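Local atomic coordinates of single-stranded-DNA-specific exonuclease RecJ (Thermus thermophilus, PDB entry 2ZXR), a protein that degrades single-stranded DNA from its 5' end toward its 3' end, using divalent metal ions such as magnesium or manganese, and spares single-stranded RNA. Residues L15-E20 and A34-G39; G438-V443 and G507-N512; F444-L449 and E623-A628; F636-E639 and L645-E648. All coordinates share one frame; numbering follows the deposited sequence.

Interaction 1 (L15-E20 and A34-G39)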
loop_
_atom_site.group_PDB
_atom_site.type_symbol
_atom_site.label_atom_id
_atom_site.label_comp_id
_atom_site.label_asym_id
_atom_site.label_seq_id
_atom_site.Cartn_x
_atom_site.Cartn_y
_atom_site.Cartn_z
ATOM N N LEU A 15 0.597 -25.018 4.463
ATOM C CA LEU A 15 1.795 -25.241 5.258
ATOM C C LEU A 15 3.093 -25.581 4.527
ATOM O O LEU A 15 4.138 -25.013 4.845
ATOM C CB LEU A 15 1.526 -26.298 6.318
ATOM C CG LEU A 15 0.684 -25.842 7.504
ATOM C CD1 LEU A 15 1.366 -26.369 8.773
ATOM C CD2 LEU A 15 0.576 -24.327 7.563
ATOM N N ALA A 16 3.050 -26.502 3.570
ATOM C CA ALA A 16 4.280 -26.843 2.857
ATOM C C ALA A 16 4.863 -25.627 2.129
ATOM O O ALA A 16 6.079 -25.494 2.052
ATOM C CB ALA A 16 4.043 -27.987 1.874
ATOM N N GLN A 17 4.014 -24.740 1.598
ATOM C CA GLN A 17 4.528 -23.547 0.927
ATOM C C GLN A 17 4.972 -22.513 1.974
ATOM O O GLN A 17 5.955 -21.805 1.781
ATOM C CB GLN A 17 3.475 -22.914 0.013
ATOM C CG GLN A 17 2.847 -23.846 -1.014
ATOM C CD GLN A 17 1.901 -23.098 -1.956
ATOM O OE1 GLN A 17 0.928 -23.664 -2.469
ATOM N NE2 GLN A 17 2.193 -21.824 -2.195
ATOM N N TRP A 18 4.261 -22.435 3.092
ATOM C CA TRP A 18 4.618 -21.477 4.144
ATOM C C TRP A 18 6.042 -21.823 4.585
ATOM O O TRP A 18 6.912 -20.955 4.735
ATOM C CB TRP A 18 3.662 -21.636 5.320
ATOM C CG TRP A 18 3.497 -20.461 6.249
ATOM C CD1 TRP A 18 4.369 -19.415 6.454
ATOM C CD2 TRP A 18 2.421 -20.273 7.176
ATOM N NE1 TRP A 18 3.893 -18.595 7.460
ATOM C CE2 TRP A 18 2.702 -19.100 7.919
ATOM C CE3 TRP A 18 1.246 -20.987 7.455
ATOM C CZ2 TRP A 18 1.852 -18.628 8.915
ATOM C CZ3 TRP A 18 0.399 -20.513 8.451
ATOM C CH2 TRP A 18 0.707 -19.344 9.167
ATOM N N ARG A 19 6.257 -23.116 4.792
ATOM C CA ARG A 19 7.550 -23.630 5.204
ATOM C C ARG A 19 8.641 -23.369 4.167
ATOM O O ARG A 19 9.766 -23.025 4.528
ATOM C CB ARG A 19 7.435 -25.134 5.496
ATOM C CG ARG A 19 6.946 -25.419 6.913
ATOM C CD ARG A 19 6.225 -26.759 7.014
ATOM N NE ARG A 19 6.080 -27.190 8.406
ATOM C CZ ARG A 19 5.334 -28.223 8.788
ATOM N NH1 ARG A 19 4.663 -28.925 7.880
ATOM N NH2 ARG A 19 5.273 -28.563 10.075
ATOM N N GLU A 20 8.309 -23.550 2.891
ATOM C CA GLU A 20 9.265 -23.320 1.806
ATOM C C GLU A 20 9.737 -21.870 1.817
ATOM O O GLU A 20 10.934 -21.600 1.663
ATOM C CB GLU A 20 8.627 -23.652 0.453
ATOM C CG GLU A 20 8.376 -25.147 0.285
ATOM C CD GLU A 20 7.551 -25.506 -0.945
ATOM O OE1 GLU A 20 7.444 -26.724 -1.234
ATOM O OE2 GLU A 20 7.003 -24.586 -1.611
ATOM N N ALA A 34 3.695 -12.628 4.883
ATOM C CA ALA A 34 3.707 -11.420 4.044
ATOM C C ALA A 34 4.356 -11.713 2.683
ATOM O O ALA A 34 3.783 -11.416 1.620
ATOM C CB ALA A 34 4.454 -10.298 4.760
ATOM N N TYR A 35 5.545 -12.310 2.705
ATOM C CA TYR A 35 6.210 -12.644 1.451
ATOM C C TYR A 35 5.336 -13.566 0.597
ATOM O O TYR A 35 5.181 -13.325 -0.612
ATOM C CB TYR A 35 7.564 -13.301 1.712
ATOM C CG TYR A 35 8.542 -12.379 2.382
ATOM C CD1 TYR A 35 8.896 -11.167 1.795
ATOM C CD2 TYR A 35 9.090 -12.698 3.618
ATOM C CE1 TYR A 35 9.773 -10.298 2.437
ATOM C CE2 TYR A 35 9.951 -11.843 4.264
ATOM C CZ TYR A 35 10.293 -10.644 3.678
ATOM O OH TYR A 35 11.135 -9.783 4.336
ATOM N N TRP A 36 4.745 -14.599 1.209
ATOM C CA TRP A 36 3.901 -15.508 0.432
ATOM C C TRP A 36 2.781 -14.744 -0.279
ATOM O O TRP A 36 2.518 -14.971 -1.465
ATOM C CB TRP A 36 3.288 -16.595 1.312
ATOM C CG TRP A 36 2.527 -17.634 0.514
ATOM C CD1 TRP A 36 3.052 -18.727 -0.135
ATOM C CD2 TRP A 36 1.115 -17.672 0.277
ATOM N NE1 TRP A 36 2.050 -19.439 -0.755
ATOM C CE2 TRP A 36 0.853 -18.817 -0.521
ATOM C CE3 TRP A 36 0.044 -16.858 0.661
ATOM C CZ2 TRP A 36 -0.443 -19.163 -0.940
ATOM C CZ3 TRP A 36 -1.248 -17.202 0.242
ATOM C CH2 TRP A 36 -1.475 -18.347 -0.551
ATOM N N HIS A 37 2.136 -13.832 0.439
ATOM C CA HIS A 37 1.060 -13.030 -0.127
ATOM C C HIS A 37 1.500 -12.061 -1.222
ATOM O O HIS A 37 0.742 -11.807 -2.150
ATOM C CB HIS A 37 0.353 -12.230 0.973
ATOM C CG HIS A 37 -0.655 -13.028 1.746
ATOM N ND1 HIS A 37 -1.704 -13.690 1.139
ATOM C CD2 HIS A 37 -0.767 -13.281 3.072
ATOM C CE1 HIS A 37 -2.414 -14.320 2.058
ATOM N NE2 HIS A 37 -1.867 -14.088 3.238
ATOM N N ARG A 38 2.708 -11.513 -1.101
ATOM C CA ARG A 38 3.223 -10.547 -2.060
ATOM C C ARG A 38 3.913 -11.261 -3.193
ATOM O O ARG A 38 4.506 -10.623 -4.052
ATOM C CB ARG A 38 4.242 -9.603 -1.403
ATOM C CG ARG A 38 3.869 -9.048 -0.038
ATOM C CD ARG A 38 3.086 -7.767 -0.138
ATOM N NE ARG A 38 2.485 -7.378 1.136
ATOM C CZ ARG A 38 2.938 -6.418 1.935
ATOM N NH1 ARG A 38 4.023 -5.728 1.606
ATOM N NH2 ARG A 38 2.278 -6.128 3.050
ATOM N N GLY A 39 3.864 -12.585 -3.178
ATOM C CA GLY A 39 4.497 -13.362 -4.229
ATOM C C GLY A 39 5.998 -13.556 -4.119
ATOM O O GLY A 39 6.623 -13.987 -5.087
#
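Trp36 and Gln17 carry this small surface contact between two consecutive helices, 15-25 and 29-37, joined by a short loop in the N-terminal part of the chain. Trp36 is the more covered of the two, with Gln17 close behind. Both CB atoms point across the gap. In Trp36, CG is anti to the backbone N (chi1 -174°), and the nitrogen side of the indole meets the neighbouring helix. Gln17 runs extended beyond CG and reaches this ring at its edge, close to the ring plane, not over a face. The amide and indole planes lie 56° apart, so the two flat groups do not stack. As modelled, Gln17 NE2 lies 2.8 Å from Trp36 NE1, but the orientation of this amide is doubtful. The aliphatic root of the same side chain also packs against the indole, Gln17 CB being 3.8 Å from Trp36 NE1. Beyond the pair, Arg41 makes a cation-pi contact with the Trp36 ring, and Pro13 touches it as well. The helix that presents the indole ends in a Schellman motif: Gly39 has a positive phi (80°), and its backbone N bonds to Trp36 O at 3.2 Å.

Interaction 2 (G438-V443 and G507-N512)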
loop_
_atom_site.group_PDB
_atom_site.type_symbol
_atom_site.label_atom_id
_atom_site.label_comp_id
_atom_site.label_asym_id
_atom_site.label_seq_id
_atom_site.Cartn_x
_atom_site.Cartn_y
_atom_site.Cartn_z
ATOM N N GLY A 438 8.482 -10.277 23.119
ATOM C CA GLY A 438 9.837 -10.772 23.000
ATOM C C GLY A 438 10.300 -11.050 21.590
ATOM O O GLY A 438 11.507 -11.089 21.322
ATOM N N LEU A 439 9.349 -11.249 20.682
ATOM C CA LEU A 439 9.685 -11.556 19.301
ATOM C C LEU A 439 9.619 -10.360 18.337
ATOM O O LEU A 439 10.029 -10.465 17.188
ATOM C CB LEU A 439 8.760 -12.666 18.788
ATOM C CG LEU A 439 8.892 -14.132 19.240
ATOM C CD1 LEU A 439 10.308 -14.616 18.903
ATOM C CD2 LEU A 439 8.589 -14.297 20.727
ATOM N N LEU A 440 9.121 -9.220 18.801
ATOM C CA LEU A 440 8.977 -8.061 17.918
ATOM C C LEU A 440 10.226 -7.561 17.174
ATOM O O LEU A 440 10.153 -7.190 16.000
ATOM C CB LEU A 440 8.318 -6.924 18.691
ATOM C CG LEU A 440 6.915 -7.301 19.205
ATOM C CD1 LEU A 440 6.256 -6.059 19.788
ATOM C CD2 LEU A 440 6.052 -7.888 18.049
ATOM N N PRO A 441 11.380 -7.512 17.849
ATOM C CA PRO A 441 12.604 -7.050 17.171
ATOM C C PRO A 441 12.937 -7.951 15.974
ATOM O O PRO A 441 13.183 -7.465 14.842
ATOM C CB PRO A 441 13.669 -7.134 18.277
ATOM C CG PRO A 441 12.853 -6.819 19.530
ATOM C CD PRO A 441 11.567 -7.610 19.308
ATOM N N GLN A 442 12.907 -9.261 16.210
ATOM C CA GLN A 442 13.218 -10.203 15.151
ATOM C C GLN A 442 12.188 -10.110 14.039
ATOM O O GLN A 442 12.542 -10.174 12.858
ATOM C CB GLN A 442 13.281 -11.646 15.691
ATOM C CG GLN A 442 13.569 -12.724 14.619
ATOM C CD GLN A 442 14.931 -12.563 13.950
ATOM O OE1 GLN A 442 15.193 -13.150 12.886
ATOM N NE2 GLN A 442 15.812 -11.776 14.571
ATOM N N VAL A 443 10.911 -9.990 14.409
ATOM C CA VAL A 443 9.884 -9.884 13.389
ATOM C C VAL A 443 10.146 -8.603 12.595
ATOM O O VAL A 443 10.085 -8.607 11.370
ATOM C CB VAL A 443 8.458 -9.842 13.989
ATOM C CG1 VAL A 443 7.438 -9.449 12.886
ATOM C CG2 VAL A 443 8.092 -11.242 14.547
ATOM N N GLY A 507 -2.390 -2.242 13.330
ATOM C CA GLY A 507 -1.234 -1.382 13.455
ATOM C C GLY A 507 0.074 -1.768 12.813
ATOM O O GLY A 507 0.307 -2.926 12.505
ATOM N N LEU A 508 0.937 -0.771 12.650
ATOM C CA LEU A 508 2.260 -0.952 12.059
ATOM C C LEU A 508 3.280 -1.239 13.155
ATOM O O LEU A 508 3.356 -0.496 14.144
ATOM C CB LEU A 508 2.670 0.331 11.319
ATOM C CG LEU A 508 1.746 0.739 10.170
ATOM C CD1 LEU A 508 1.875 2.267 9.859
ATOM C CD2 LEU A 508 2.117 -0.121 8.941
ATOM N N LEU A 509 4.061 -2.296 12.980
ATOM C CA LEU A 509 5.097 -2.647 13.948
ATOM C C LEU A 509 6.189 -1.597 13.735
ATOM O O LEU A 509 6.750 -1.490 12.643
ATOM C CB LEU A 509 5.692 -4.027 13.656
ATOM C CG LEU A 509 6.214 -4.857 14.846
ATOM C CD1 LEU A 509 7.371 -5.671 14.373
ATOM C CD2 LEU A 509 6.593 -4.012 16.070
ATOM N N SER A 510 6.511 -0.843 14.773
ATOM C CA SER A 510 7.506 0.205 14.621
ATOM C C SER A 510 8.740 0.049 15.502
ATOM O O SER A 510 8.669 -0.468 16.632
ATOM C CB SER A 510 6.858 1.554 14.935
ATOM O OG SER A 510 5.553 1.586 14.416
ATOM N N GLU A 511 9.871 0.507 14.966
ATOM C CA GLU A 511 11.130 0.502 15.702
ATOM C C GLU A 511 11.359 1.987 15.944
ATOM O O GLU A 511 11.750 2.708 15.027
ATOM C CB GLU A 511 12.275 -0.065 14.862
ATOM C CG GLU A 511 13.629 -0.104 15.611
ATOM C CD GLU A 511 14.759 -0.746 14.791
ATOM O OE1 GLU A 511 15.195 -0.138 13.795
ATOM O OE2 GLU A 511 15.208 -1.868 15.135
ATOM N N ASN A 512 11.082 2.452 17.156
ATOM C CA ASN A 512 11.261 3.862 17.473
ATOM C C ASN A 512 12.574 4.093 18.212
ATOM O O ASN A 512 12.852 3.463 19.226
ATOM C CB ASN A 512 10.090 4.378 18.320
ATOM C CG ASN A 512 8.764 4.274 17.595
ATOM O OD1 ASN A 512 8.691 4.517 16.399
ATOM N ND2 ASN A 512 7.711 3.927 18.321
#
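Leu509 reaches from strand 503-514 to the first turn of helix 440-447, where Leu440 and Val443 receive it. Its CB is directed at the helix, although CA of Leu440 and CA of Leu509, the closest such pair, are still 7.8 Å apart. CG extends the chain across this gap, and the two methyl groups beyond it divide the contact. CD1 goes to the backbone of the helix, 3.6 Å from Leu440 O, and also touches a side chain one turn further on, with Val443 CG1 at 4.1 Å from Leu509 CD1. The valine and leucine side chains meet at about a right angle, and CG1 is the valine branch held anti to its own N (chi1 169°), which faces it to the strand. CD2, the other methyl, meets the leucine instead: Leu440 CD1 lies 4.3 Å from Leu509 CD2. No hydrogen bond crosses, and all three touching residues are buried, so the contact is van der Waals packing of leucine and valine methyls, with CD1 also lying against a backbone carbonyl oxygen. Phe444 adds to the cover of Leu509, while Leu440 also packs on Leu434. Here a helix is seated on the beta-sheet within the OB domain of RecJ.

Interaction 3 (F444-L449 and E623-A628)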
loop_
_atom_site.group_PDB
_atom_site.type_symbol
_atom_site.label_atom_id
_atom_site.label_comp_id
_atom_site.label_asym_id
_atom_site.label_seq_id
_atom_site.Cartn_x
_atom_site.Cartn_y
_atom_site.Cartn_z
ATOM N N PHE A 444 10.429 -7.510 13.305
ATOM C CA PHE A 444 10.708 -6.257 12.632
ATOM C C PHE A 444 11.864 -6.396 11.659
ATOM O O PHE A 444 11.743 -5.986 10.518
ATOM C CB PHE A 444 11.034 -5.146 13.620
ATOM C CG PHE A 444 11.281 -3.824 12.954
ATOM C CD1 PHE A 444 10.217 -2.996 12.612
ATOM C CD2 PHE A 444 12.583 -3.431 12.605
ATOM C CE1 PHE A 444 10.436 -1.780 11.923
ATOM C CE2 PHE A 444 12.820 -2.224 11.915
ATOM C CZ PHE A 444 11.744 -1.401 11.577
ATOM N N ARG A 445 12.983 -6.973 12.096
ATOM C CA ARG A 445 14.134 -7.131 11.198
ATOM C C ARG A 445 13.794 -8.022 10.004
ATOM O O ARG A 445 14.302 -7.798 8.901
ATOM C CB ARG A 445 15.369 -7.698 11.948
ATOM C CG ARG A 445 15.948 -6.763 13.039
ATOM C CD ARG A 445 17.233 -7.339 13.727
ATOM N NE ARG A 445 16.973 -8.606 14.404
ATOM C CZ ARG A 445 16.824 -8.768 15.722
ATOM N NH1 ARG A 445 16.922 -7.748 16.571
ATOM N NH2 ARG A 445 16.524 -9.966 16.185
ATOM N N GLU A 446 12.919 -9.010 10.197
ATOM C CA GLU A 446 12.548 -9.907 9.091
ATOM C C GLU A 446 11.647 -9.240 8.038
ATOM O O GLU A 446 11.729 -9.570 6.850
ATOM C CB GLU A 446 11.894 -11.192 9.643
ATOM C CG GLU A 446 12.900 -12.180 10.272
ATOM C CD GLU A 446 12.236 -13.255 11.125
ATOM O OE1 GLU A 446 10.995 -13.391 11.070
ATOM O OE2 GLU A 446 12.954 -13.973 11.854
ATOM N N LEU A 447 10.792 -8.315 8.468
ATOM C CA LEU A 447 9.897 -7.582 7.564
ATOM C C LEU A 447 10.666 -6.532 6.754
ATOM O O LEU A 447 10.187 -6.058 5.724
ATOM C CB LEU A 447 8.810 -6.856 8.357
ATOM C CG LEU A 447 7.797 -7.781 9.026
ATOM C CD1 LEU A 447 6.839 -6.982 9.900
ATOM C CD2 LEU A 447 7.046 -8.536 7.961
ATOM N N ALA A 448 11.855 -6.177 7.237
ATOM C CA ALA A 448 12.698 -5.172 6.611
ATOM C C ALA A 448 12.957 -5.427 5.141
ATOM O O ALA A 448 12.974 -4.495 4.344
ATOM C CB ALA A 448 14.036 -5.081 7.355
ATOM N N LEU A 449 13.163 -6.692 4.789
ATOM C CA LEU A 449 13.455 -7.063 3.414
ATOM C C LEU A 449 12.349 -6.730 2.413
ATOM O O LEU A 449 12.599 -6.705 1.217
ATOM C CB LEU A 449 13.781 -8.560 3.333
ATOM C CG LEU A 449 15.204 -8.903 3.797
ATOM C CD1 LEU A 449 16.196 -8.142 2.912
ATOM C CD2 LEU A 449 15.393 -8.528 5.280
ATOM N N GLU A 623 10.903 -23.668 13.697
ATOM C CA GLU A 623 9.518 -23.605 13.261
ATOM C C GLU A 623 8.597 -23.749 14.464
ATOM O O GLU A 623 7.401 -24.029 14.331
ATOM C CB GLU A 623 9.212 -24.673 12.199
ATOM C CG GLU A 623 8.745 -26.051 12.685
ATOM C CD GLU A 623 7.678 -26.629 11.751
ATOM O OE1 GLU A 623 7.769 -26.395 10.530
ATOM O OE2 GLU A 623 6.744 -27.309 12.222
ATOM N N ALA A 624 9.175 -23.560 15.643
ATOM C CA ALA A 624 8.418 -23.612 16.879
ATOM C C ALA A 624 7.549 -22.360 16.839
ATOM O O ALA A 624 6.471 -22.308 17.432
ATOM C CB ALA A 624 9.367 -23.563 18.076
ATOM N N ARG A 625 8.039 -21.348 16.130
ATOM C CA ARG A 625 7.324 -20.089 15.999
ATOM C C ARG A 625 6.114 -20.255 15.082
ATOM O O ARG A 625 5.125 -19.538 15.216
ATOM C CB ARG A 625 8.260 -19.001 15.465
ATOM C CG ARG A 625 9.306 -18.524 16.478
ATOM C CD ARG A 625 9.684 -17.076 16.192
ATOM N NE ARG A 625 10.559 -16.936 15.035
ATOM C CZ ARG A 625 10.619 -15.853 14.254
ATOM N NH1 ARG A 625 9.848 -14.804 14.485
ATOM N NH2 ARG A 625 11.478 -15.812 13.244
ATOM N N LEU A 626 6.197 -21.199 14.143
ATOM C CA LEU A 626 5.073 -21.453 13.250
ATOM C C LEU A 626 3.961 -22.024 14.152
ATOM O O LEU A 626 2.797 -21.622 14.072
ATOM C CB LEU A 626 5.448 -22.482 12.175
ATOM C CG LEU A 626 4.803 -22.429 10.782
ATOM C CD1 LEU A 626 4.912 -23.799 10.140
ATOM C CD2 LEU A 626 3.361 -22.031 10.839
ATOM N N LYS A 627 4.338 -22.941 15.033
ATOM C CA LYS A 627 3.366 -23.562 15.927
ATOM C C LYS A 627 2.724 -22.515 16.804
ATOM O O LYS A 627 1.502 -22.483 16.979
ATOM C CB LYS A 627 4.041 -24.605 16.812
ATOM C CG LYS A 627 3.392 -25.969 16.733
ATOM C CD LYS A 627 3.108 -26.538 18.121
ATOM C CE LYS A 627 4.293 -27.304 18.691
ATOM N NZ LYS A 627 3.895 -28.023 19.948
ATOM N N ALA A 628 3.575 -21.665 17.360
ATOM C CA ALA A 628 3.128 -20.596 18.231
ATOM C C ALA A 628 2.139 -19.689 17.518
ATOM O O ALA A 628 1.169 -19.242 18.120
ATOM C CB ALA A 628 4.336 -19.778 18.718
#
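Glu446 and Arg625 form a salt bridge between helix 440-447, in the OB domain, and helix 624-639, in the C-terminal domain. The nearest CA atoms, those of these same two residues, stand 13.4 Å apart, so the long side chains span the gap, approaching from opposite directions. The ionic contact is made by one guanidinium nitrogen, with Arg625 NH2 2.7 Å from Glu446 OE2. Viewed as hydrogen bonds, two run from NH2, forked over the carboxylate. The shorter, to OE2, is bent (135° at the hydrogen) but uses the syn lone pair of that oxygen. The longer, from NH2 to Glu446 OE1, is weak at 3.3 Å, though straighter. The carboxylate lies at the edge of the guanidinium with the two planes 51° apart, so the groups are not coplanar; Arg625 NH1 stays 3.9 Å from Glu446 OE1, leaving NH2 alone to bond. The arginine chain bends at chi3 (-75°), and its guanidinium ends with an edge toward the carboxylate. Secondary polar partners come from the N-terminal region: Gly28 N donates a weak bond to Glu446 OE1, and Glu30 makes a long, weak ion pair with Arg625 NH1. Because both residues are buried, each charge probably stabilises the ionised form of the other.

Interaction 4 (F636-E639 and L645-E648)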
loop_
_atom_site.group_PDB
_atom_site.type_symbol
_atom_site.label_atom_id
_atom_site.label_comp_id
_atom_site.label_asym_id
_atom_site.label_seq_id
_atom_site.Cartn_x
_atom_site.Cartn_y
_atom_site.Cartn_z
ATOM N N PHE A 636 -7.229 -17.047 19.779
ATOM C CA PHE A 636 -7.896 -15.792 19.422
ATOM C C PHE A 636 -9.254 -16.066 18.797
ATOM O O PHE A 636 -10.244 -15.483 19.217
ATOM C CB PHE A 636 -7.055 -14.955 18.437
ATOM C CG PHE A 636 -7.779 -13.740 17.905
ATOM C CD1 PHE A 636 -7.935 -12.595 18.694
ATOM C CD2 PHE A 636 -8.372 -13.767 16.638
ATOM C CE1 PHE A 636 -8.679 -11.498 18.233
ATOM C CE2 PHE A 636 -9.116 -12.679 16.163
ATOM C CZ PHE A 636 -9.272 -11.539 16.964
ATOM N N ALA A 637 -9.296 -16.942 17.786
ATOM C CA ALA A 637 -10.559 -17.265 17.127
ATOM C C ALA A 637 -11.526 -17.950 18.088
ATOM O O ALA A 637 -12.742 -17.784 17.964
ATOM C CB ALA A 637 -10.333 -18.156 15.891
ATOM N N TYR A 638 -10.994 -18.724 19.026
ATOM C CA TYR A 638 -11.856 -19.391 20.007
ATOM C C TYR A 638 -12.545 -18.338 20.872
ATOM O O TYR A 638 -13.777 -18.301 20.942
ATOM C CB TYR A 638 -11.044 -20.348 20.890
ATOM C CG TYR A 638 -11.880 -21.044 21.940
ATOM C CD1 TYR A 638 -11.756 -20.714 23.289
ATOM C CD2 TYR A 638 -12.796 -22.042 21.583
ATOM C CE1 TYR A 638 -12.514 -21.359 24.268
ATOM C CE2 TYR A 638 -13.561 -22.691 22.543
ATOM C CZ TYR A 638 -13.417 -22.348 23.894
ATOM O OH TYR A 638 -14.165 -23.003 24.866
ATOM N N GLU A 639 -11.753 -17.473 21.512
ATOM C CA GLU A 639 -12.289 -16.409 22.364
ATOM C C GLU A 639 -13.271 -15.486 21.619
ATOM O O GLU A 639 -14.267 -15.032 22.180
ATOM C CB GLU A 639 -11.142 -15.569 22.967
ATOM C CG GLU A 639 -10.125 -16.405 23.783
ATOM C CD GLU A 639 -8.955 -15.590 24.389
ATOM O OE1 GLU A 639 -8.034 -16.229 24.970
ATOM O OE2 GLU A 639 -8.957 -14.329 24.291
ATOM N N LEU A 645 -12.184 -18.431 11.095
ATOM C CA LEU A 645 -10.777 -18.321 11.523
ATOM C C LEU A 645 -10.355 -19.489 12.398
ATOM O O LEU A 645 -9.239 -19.987 12.319
ATOM C CB LEU A 645 -10.576 -17.007 12.292
ATOM C CG LEU A 645 -10.620 -15.770 11.375
ATOM C CD1 LEU A 645 -10.806 -14.464 12.149
ATOM C CD2 LEU A 645 -9.330 -15.763 10.552
ATOM N N PHE A 646 -11.267 -19.926 13.246
ATOM C CA PHE A 646 -10.985 -21.042 14.141
ATOM C C PHE A 646 -10.850 -22.298 13.295
ATOM O O PHE A 646 -9.922 -23.087 13.484
ATOM C CB PHE A 646 -12.127 -21.220 15.121
ATOM C CG PHE A 646 -11.889 -22.298 16.103
ATOM C CD1 PHE A 646 -10.988 -22.113 17.143
ATOM C CD2 PHE A 646 -12.540 -23.518 15.979
ATOM C CE1 PHE A 646 -10.744 -23.122 18.034
ATOM C CE2 PHE A 646 -12.293 -24.529 16.879
ATOM C CZ PHE A 646 -11.399 -24.331 17.903
ATOM N N SER A 647 -11.792 -22.470 12.358
ATOM C CA SER A 647 -11.771 -23.626 11.468
ATOM C C SER A 647 -10.489 -23.608 10.643
ATOM O O SER A 647 -9.844 -24.629 10.466
ATOM C CB SER A 647 -12.972 -23.605 10.501
ATOM O OG SER A 647 -14.204 -23.855 11.162
ATOM N N GLU A 648 -10.126 -22.437 10.135
ATOM C CA GLU A 648 -8.933 -22.345 9.311
ATOM C C GLU A 648 -7.710 -22.689 10.134
ATOM O O GLU A 648 -6.825 -23.450 9.696
ATOM C CB GLU A 648 -8.788 -20.930 8.736
ATOM C CG GLU A 648 -7.506 -20.744 7.966
ATOM C CD GLU A 648 -7.349 -19.336 7.434
ATOM O OE1 GLU A 648 -7.582 -18.366 8.198
ATOM O OE2 GLU A 648 -6.981 -19.214 6.252
#
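Ala637 and Phe646 bring two successive helices of the C-terminal domain very close, their CA atoms only 4.8 Å apart across a short connection. The small side chain of Ala637 is consistent with so close an approach. Ala637 CB is directed at the opposing helix and lies 3.3 Å from the backbone atom Phe646 N, so it rests on main chain as much as on side chains. The same methyl is flanked by two CB atoms: that of Phe646 is 3.6 Å from Ala637 CB, and that of Leu645 is 3.8 Å from it. Relative to the Phe646 ring, the methyl sits at the edge, near the ring plane. Because CG of Phe646 is anti to its backbone N (chi1 -177°), the ring is carried on to the next residue of the first helix. There Phe646 CD1 comes within 3.9 Å of Tyr638 N, and Phe646 CE1 within 4.0 Å of Tyr638 CB, so one side of the benzyl group lies along the root of the tyrosine. The polar end of Tyr638 is engaged beyond the pair, its OH hydrogen-bonding to Leu605 N, and Arg641 makes a cation-pi contact with its ring. Strand 541-543 covers the neighbouring side: Phe646 packs on Ala541 and Pro543, Tyr638 also touches Pro543, and Ser647 OG bonds to Ala541 N at the edge strand of the domain's parallel sheet.

From the N terminus, interaction 1 comes first and closes a short loop between helices 15-25 and 29-37. Interaction 2 opens much later, at 438-443, and closes at 507-512. Interaction 3 opens at 444-449, inside that span, and closes at 623-628, so the two cross, sharing helix 440-447. Interaction 4 follows in series and closes the short connection between helices 624-639 and 643-655. Interactions 1 and 3 touch directly, through the Arg19-Glu623 salt bridge and the probable Tyr35 OH to Glu446 O hydrogen bond. Together the contacts link the N-terminal helices, the OB domain and the C-terminal domain, away from the metal site.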